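PDB 5OFU: FBP protein from Leishmania major, which hydrolyses fructose 1,6-bisphosphate to fructose 6-phosphate and phosphate, with magnesium as cofactor. Local coordinates for the interface of chains A and B. Numbering follows the deposited sequence. Chains: chain A/B, FBP protein.

Contact 1 and contact 2 lie about 15 Å apart, measured between the centres of their C-alpha atoms, and are patches of one two-fold symmetric interface between chains A and B of the homotetramer. Asn129 takes part in both: in contact 1 the A copy covers B:Ala176, while in contact 2 the B copy bonds to A:Ser175. The two-fold thus sets the 129 loop of each chain against the 174-176 turn of the other, and each contact holds one of these two copies. Contact 1 adds the C-terminal end of helix 27-47, whose N-terminal end carries AMP-binding residues, so this interface may couple effector binding to subunit arrangement; the structure alone does not show it.

Contact 1: the interface of chains A and B. Residues chain A 46-47, 49, 51, 129; chain B 176, 178, 191-192, 202.
A:Met51 reaches across to B:Thr202 in this subunit interface of a class 1 fructose-1,6-bisphosphatase, its side chain crossing the threonine at about a right angle. SD lies 3.8 Å from the methyl CG2 of B:Thr202, and the bend at the last torsion (chi3 -62°) carries CE to the backbone carbonyls of B:Thr191 and B:Leu192. A flexible, unbranched thioether suits a place that must follow the surface of paired strands 188-193 and 198-203. On those strands the threonines divide their labour. B:Thr202 and B:Thr191 join their hydroxyls in a hydrogen bond, OG1 to OG1 at 2.8 Å, and B:Asn178 ND2 donates to B:Thr191 OG1 from 2.7 Å, the hydroxyl lying 22° out of the amide plane. With its hydroxyl engaged within chain B, B:Thr191 offers the methyl CG2 to A:Ala49, whose CB meets it tip to tip at 3.9 Å.

Beside this pair, the methyl of B:Ala176 sits against a face of the amide of A:Asn129, with CB 3.5 Å from CG and towards the ND2 side; a small residue lets the amide come close. The same side chain crosses B:Asn178 at about a right angle, the two amide planes 39° apart. At the end of helix 27-47, A:Arg47 contributes its backbone O, bridged by water 1 to B:Leu192 O; the water lies 3.0 Å from A:Arg47 O and 2.9 Å from B:Leu192 O.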
loop_
_atom_site.group_PDB
_atom_site.type_symbol
_atom_site.label_atom_id
_atom_site.label_comp_id
_atom_site.label_asym_id
_atom_site.label_seq_id
_atom_site.Cartn_x
_atom_site.Cartn_y
_atom_site.Cartn_z
ATOM N N ILE A 46 6.231 -4.143 11.158
ATOM C CA ILE A 46 6.157 -5.597 11.285
ATOM C C ILE A 46 5.932 -6.277 9.940
ATOM O O ILE A 46 6.540 -7.322 9.670
ATOM C CB ILE A 46 5.075 -6.015 12.318
ATOM C CG1 ILE A 46 5.589 -5.699 13.713
ATOM C CG2 ILE A 46 4.753 -7.510 12.247
ATOM C CD1 ILE A 46 4.538 -5.844 14.784
ATOM N N ARG A 47 5.100 -5.681 9.091
ATOM C CA ARG A 47 4.859 -6.225 7.763
ATOM C C ARG A 47 6.129 -6.188 6.884
ATOM O O ARG A 47 6.353 -7.079 6.065
ATOM C CB ARG A 47 3.674 -5.531 7.086
ATOM C CG ARG A 47 3.239 -6.248 5.818
ATOM C CD ARG A 47 1.777 -6.170 5.411
ATOM N NE ARG A 47 1.637 -6.512 3.988
ATOM C CZ ARG A 47 1.019 -5.813 3.009
ATOM N NH1 ARG A 47 0.354 -4.658 3.220
ATOM N NH2 ARG A 47 1.035 -6.316 1.765
ATOM N N ALA A 49 8.998 -6.723 8.153
ATOM C CA ALA A 49 9.978 -7.551 8.896
ATOM C C ALA A 49 11.222 -6.753 9.280
ATOM O O ALA A 49 12.335 -7.280 9.290
ATOM C CB ALA A 49 10.350 -8.801 8.094
ATOM N N MET A 51 12.891 -4.596 7.477
ATOM C CA MET A 51 13.802 -4.240 6.384
ATOM C C MET A 51 13.921 -2.727 6.316
ATOM O O MET A 51 12.926 -2.022 6.429
ATOM C CB MET A 51 13.285 -4.736 5.027
ATOM C CG MET A 51 13.292 -6.246 4.842
ATOM S SD MET A 51 12.715 -6.748 3.219
ATOM C CE MET A 51 11.012 -6.146 3.172
ATOM N N ASN A 129 8.054 -14.455 11.592
ATOM C CA ASN A 129 7.011 -13.584 11.055
ATOM C C ASN A 129 5.625 -14.229 11.012
ATOM O O ASN A 129 4.851 -14.020 10.072
ATOM C CB ASN A 129 7.429 -13.011 9.685
ATOM C CG ASN A 129 8.188 -11.705 9.815
ATOM O OD1 ASN A 129 9.362 -11.628 9.445
ATOM N ND2 ASN A 129 7.517 -10.662 10.342
ATOM N N ALA B 176 4.402 -10.871 8.372
ATOM C CA ALA B 176 4.945 -10.467 7.087
ATOM C C ALA B 176 4.698 -11.600 6.098
ATOM O O ALA B 176 4.330 -12.706 6.497
ATOM C CB ALA B 176 6.433 -10.183 7.210
ATOM N N ASN B 178 6.405 -14.105 3.469
ATOM C CA ASN B 178 7.668 -14.686 3.073
ATOM C C ASN B 178 7.433 -15.719 1.977
ATOM O O ASN B 178 6.473 -16.486 2.034
ATOM C CB ASN B 178 8.375 -15.281 4.306
ATOM C CG ASN B 178 9.067 -14.223 5.128
ATOM O OD1 ASN B 178 8.609 -13.858 6.198
ATOM N ND2 ASN B 178 10.167 -13.704 4.616
ATOM N N THR B 191 11.269 -11.794 1.567
ATOM C CA THR B 191 10.214 -11.089 2.296
ATOM C C THR B 191 9.608 -9.996 1.411
ATOM O O THR B 191 10.329 -9.211 0.809
ATOM C CB THR B 191 10.754 -10.447 3.583
ATOM O OG1 THR B 191 11.524 -11.407 4.321
ATOM C CG2 THR B 191 9.597 -9.940 4.469
ATOM N N LEU B 192 8.283 -9.971 1.314
ATOM C CA LEU B 192 7.578 -8.963 0.520
ATOM C C LEU B 192 7.740 -7.599 1.149
ATOM O O LEU B 192 7.451 -7.412 2.329
ATOM C CB LEU B 192 6.089 -9.304 0.406
ATOM C CG LEU B 192 5.215 -8.425 -0.498
ATOM C CD1 LEU B 192 5.805 -8.281 -1.894
ATOM C CD2 LEU B 192 3.796 -8.978 -0.584
ATOM N N THR B 202 15.979 -11.991 1.894
ATOM C CA THR B 202 16.278 -11.774 3.308
ATOM C C THR B 202 16.883 -12.974 4.011
ATOM O O THR B 202 17.513 -12.805 5.037
ATOM C CB THR B 202 14.999 -11.423 4.073
ATOM O OG1 THR B 202 14.025 -12.447 3.827
ATOM C CG2 THR B 202 14.462 -10.075 3.630
HETATM O O HOH W 1 5.230 -8.587 3.773
#

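Contact 2: the interface of chains A and B. Residues chain A 130-131, 174-175, 249, 254, 257; chain B 128-131.
B:Val130, which buries 48 Å² of its surface, meets chain A on two fronts: its side chain faces A:Ile249 and A:Ser131, and its backbone carbonyl faces A:Ser175. The methyl CG1 stands anti to the carbonyl carbon (chi1 -57°), where it comes within 3.8 Å of CD1 at the tip of A:Ile249. The two branched chains cross obliquely, and their stiff, apolar branches suit a place where a compact side chain must fill space without asking for a polar partner. At about a right angle to that contact, A:Ser131 brings OG to 3.4 Å from CB of B:Val130. The symmetric pair, B:Ser131 against A:Val130, repeats this contact, so the two 130-131 segments pass each other near the two-fold axis. Serine is small enough to allow so close a passage.

A:Ser175 buries 28 Å² and ties the loops together. Its OG lies between the backbone N and the carbonyl carbon (chi1 69°), pointing at the side-chain amide of B:Asn129. ND2 of that asparagine donates to OG over 2.9 Å in a nearly straight bond, 168° at the hydrogen, with the hydroxyl close to the amide plane. The hydroxyl can then give its own hydrogen to a backbone carbonyl: B:Asn129 O is 3.1 Å from OG, and B:Val130 O is a weaker alternative. The backbone N of A:Ser175 adds a weak bond to B:Asn129 O. Asparagine also tolerates the left-handed backbone conformation found at B:Asn129.

Farther out, A:His257 turns the edge of its imidazole ring to B:Ala128 O, which lies in the ring plane by CD2.

In the fold, loop 128-131 leads into strand 132-140, shortly after metal-binding Asp118 and Asp121. It packs against the partner's turn between strands 165-173 and 177-182 and its helix 252-262.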
loop_
_atom_site.group_PDB
_atom_site.type_symbol
_atom_site.label_atom_id
_atom_site.label_comp_id
_atom_site.label_asym_id
_atom_site.label_seq_id
_atom_site.Cartn_x
_atom_site.Cartn_y
_atom_site.Cartn_z
ATOM N N VAL A 130 5.312 -14.995 12.052
ATOM C CA VAL A 130 3.946 -15.471 12.271
ATOM C C VAL A 130 3.207 -14.486 13.215
ATOM O O VAL A 130 3.693 -13.377 13.446
ATOM C CB VAL A 130 3.932 -16.947 12.716
ATOM C CG1 VAL A 130 4.646 -17.796 11.665
ATOM C CG2 VAL A 130 4.549 -17.151 14.102
ATOM N N SER A 131 2.029 -14.852 13.722
ATOM C CA SER A 131 1.183 -13.874 14.416
ATOM C C SER A 131 1.834 -13.332 15.683
ATOM O O SER A 131 2.447 -14.075 16.431
ATOM C CB SER A 131 -0.187 -14.452 14.736
ATOM O OG SER A 131 -0.929 -14.612 13.542
ATOM N N GLY A 174 -1.559 -10.508 12.185
ATOM C CA GLY A 174 -1.559 -11.818 11.529
ATOM C C GLY A 174 -1.586 -11.729 10.007
ATOM O O GLY A 174 -1.029 -10.798 9.418
ATOM N N SER A 175 -2.263 -12.689 9.378
ATOM C CA SER A 175 -2.489 -12.660 7.941
ATOM C C SER A 175 -3.310 -11.435 7.532
ATOM O O SER A 175 -3.173 -10.943 6.419
ATOM C CB SER A 175 -3.167 -13.953 7.473
ATOM O OG SER A 175 -4.499 -14.058 7.941
ATOM N N ILE A 249 -0.049 -21.149 18.975
ATOM C CA ILE A 249 0.758 -20.285 18.137
ATOM C C ILE A 249 2.031 -19.848 18.868
ATOM O O ILE A 249 3.068 -19.734 18.251
ATOM C CB ILE A 249 -0.069 -19.052 17.674
ATOM C CG1 ILE A 249 -1.244 -19.486 16.775
ATOM C CG2 ILE A 249 0.799 -18.032 16.939
ATOM C CD1 ILE A 249 -2.307 -18.418 16.585
ATOM N N GLY A 254 -2.402 -13.853 19.510
ATOM C CA GLY A 254 -2.857 -14.776 18.469
ATOM C C GLY A 254 -3.776 -15.873 18.993
ATOM O O GLY A 254 -4.847 -16.096 18.447
ATOM N N HIS A 257 -7.134 -14.442 20.352
ATOM C CA HIS A 257 -7.959 -13.983 19.248
ATOM C C HIS A 257 -8.688 -15.141 18.576
ATOM O O HIS A 257 -9.891 -15.046 18.329
ATOM C CB HIS A 257 -7.119 -13.198 18.246
ATOM C CG HIS A 257 -7.906 -12.642 17.108
ATOM N ND1 HIS A 257 -8.872 -11.674 17.268
ATOM C CD2 HIS A 257 -7.894 -12.953 15.797
ATOM C CE1 HIS A 257 -9.403 -11.393 16.091
ATOM N NE2 HIS A 257 -8.832 -12.165 15.184
ATOM N N ALA B 128 -9.751 -16.749 11.912
ATOM C CA ALA B 128 -8.949 -16.038 12.911
ATOM C C ALA B 128 -7.886 -15.113 12.299
ATOM O O ALA B 128 -7.252 -14.346 13.017
ATOM C CB ALA B 128 -8.290 -17.039 13.842
ATOM N N ASN B 129 -7.656 -15.217 10.989
ATOM C CA ASN B 129 -6.630 -14.444 10.285
ATOM C C ASN B 129 -5.226 -14.557 10.899
ATOM O O ASN B 129 -4.478 -13.576 10.955
ATOM C CB ASN B 129 -7.082 -12.975 10.131
ATOM C CG ASN B 129 -7.867 -12.743 8.852
ATOM O OD1 ASN B 129 -9.054 -12.419 8.901
ATOM N ND2 ASN B 129 -7.215 -12.949 7.697
ATOM N N VAL B 130 -4.876 -15.762 11.345
ATOM C CA VAL B 130 -3.497 -16.077 11.724
ATOM C C VAL B 130 -2.766 -16.694 10.506
ATOM O O VAL B 130 -3.266 -16.608 9.380
ATOM C CB VAL B 130 -3.443 -16.908 13.010
ATOM C CG1 VAL B 130 -4.163 -16.155 14.120
ATOM C CG2 VAL B 130 -4.025 -18.314 12.823
ATOM N N SER B 131 -1.571 -17.246 10.697
ATOM C CA SER B 131 -0.730 -17.606 9.552
ATOM C C SER B 131 -1.371 -18.683 8.686
ATOM O O SER B 131 -1.932 -19.634 9.197
ATOM C CB SER B 131 0.665 -18.030 9.994
ATOM O OG SER B 131 1.383 -16.906 10.480
#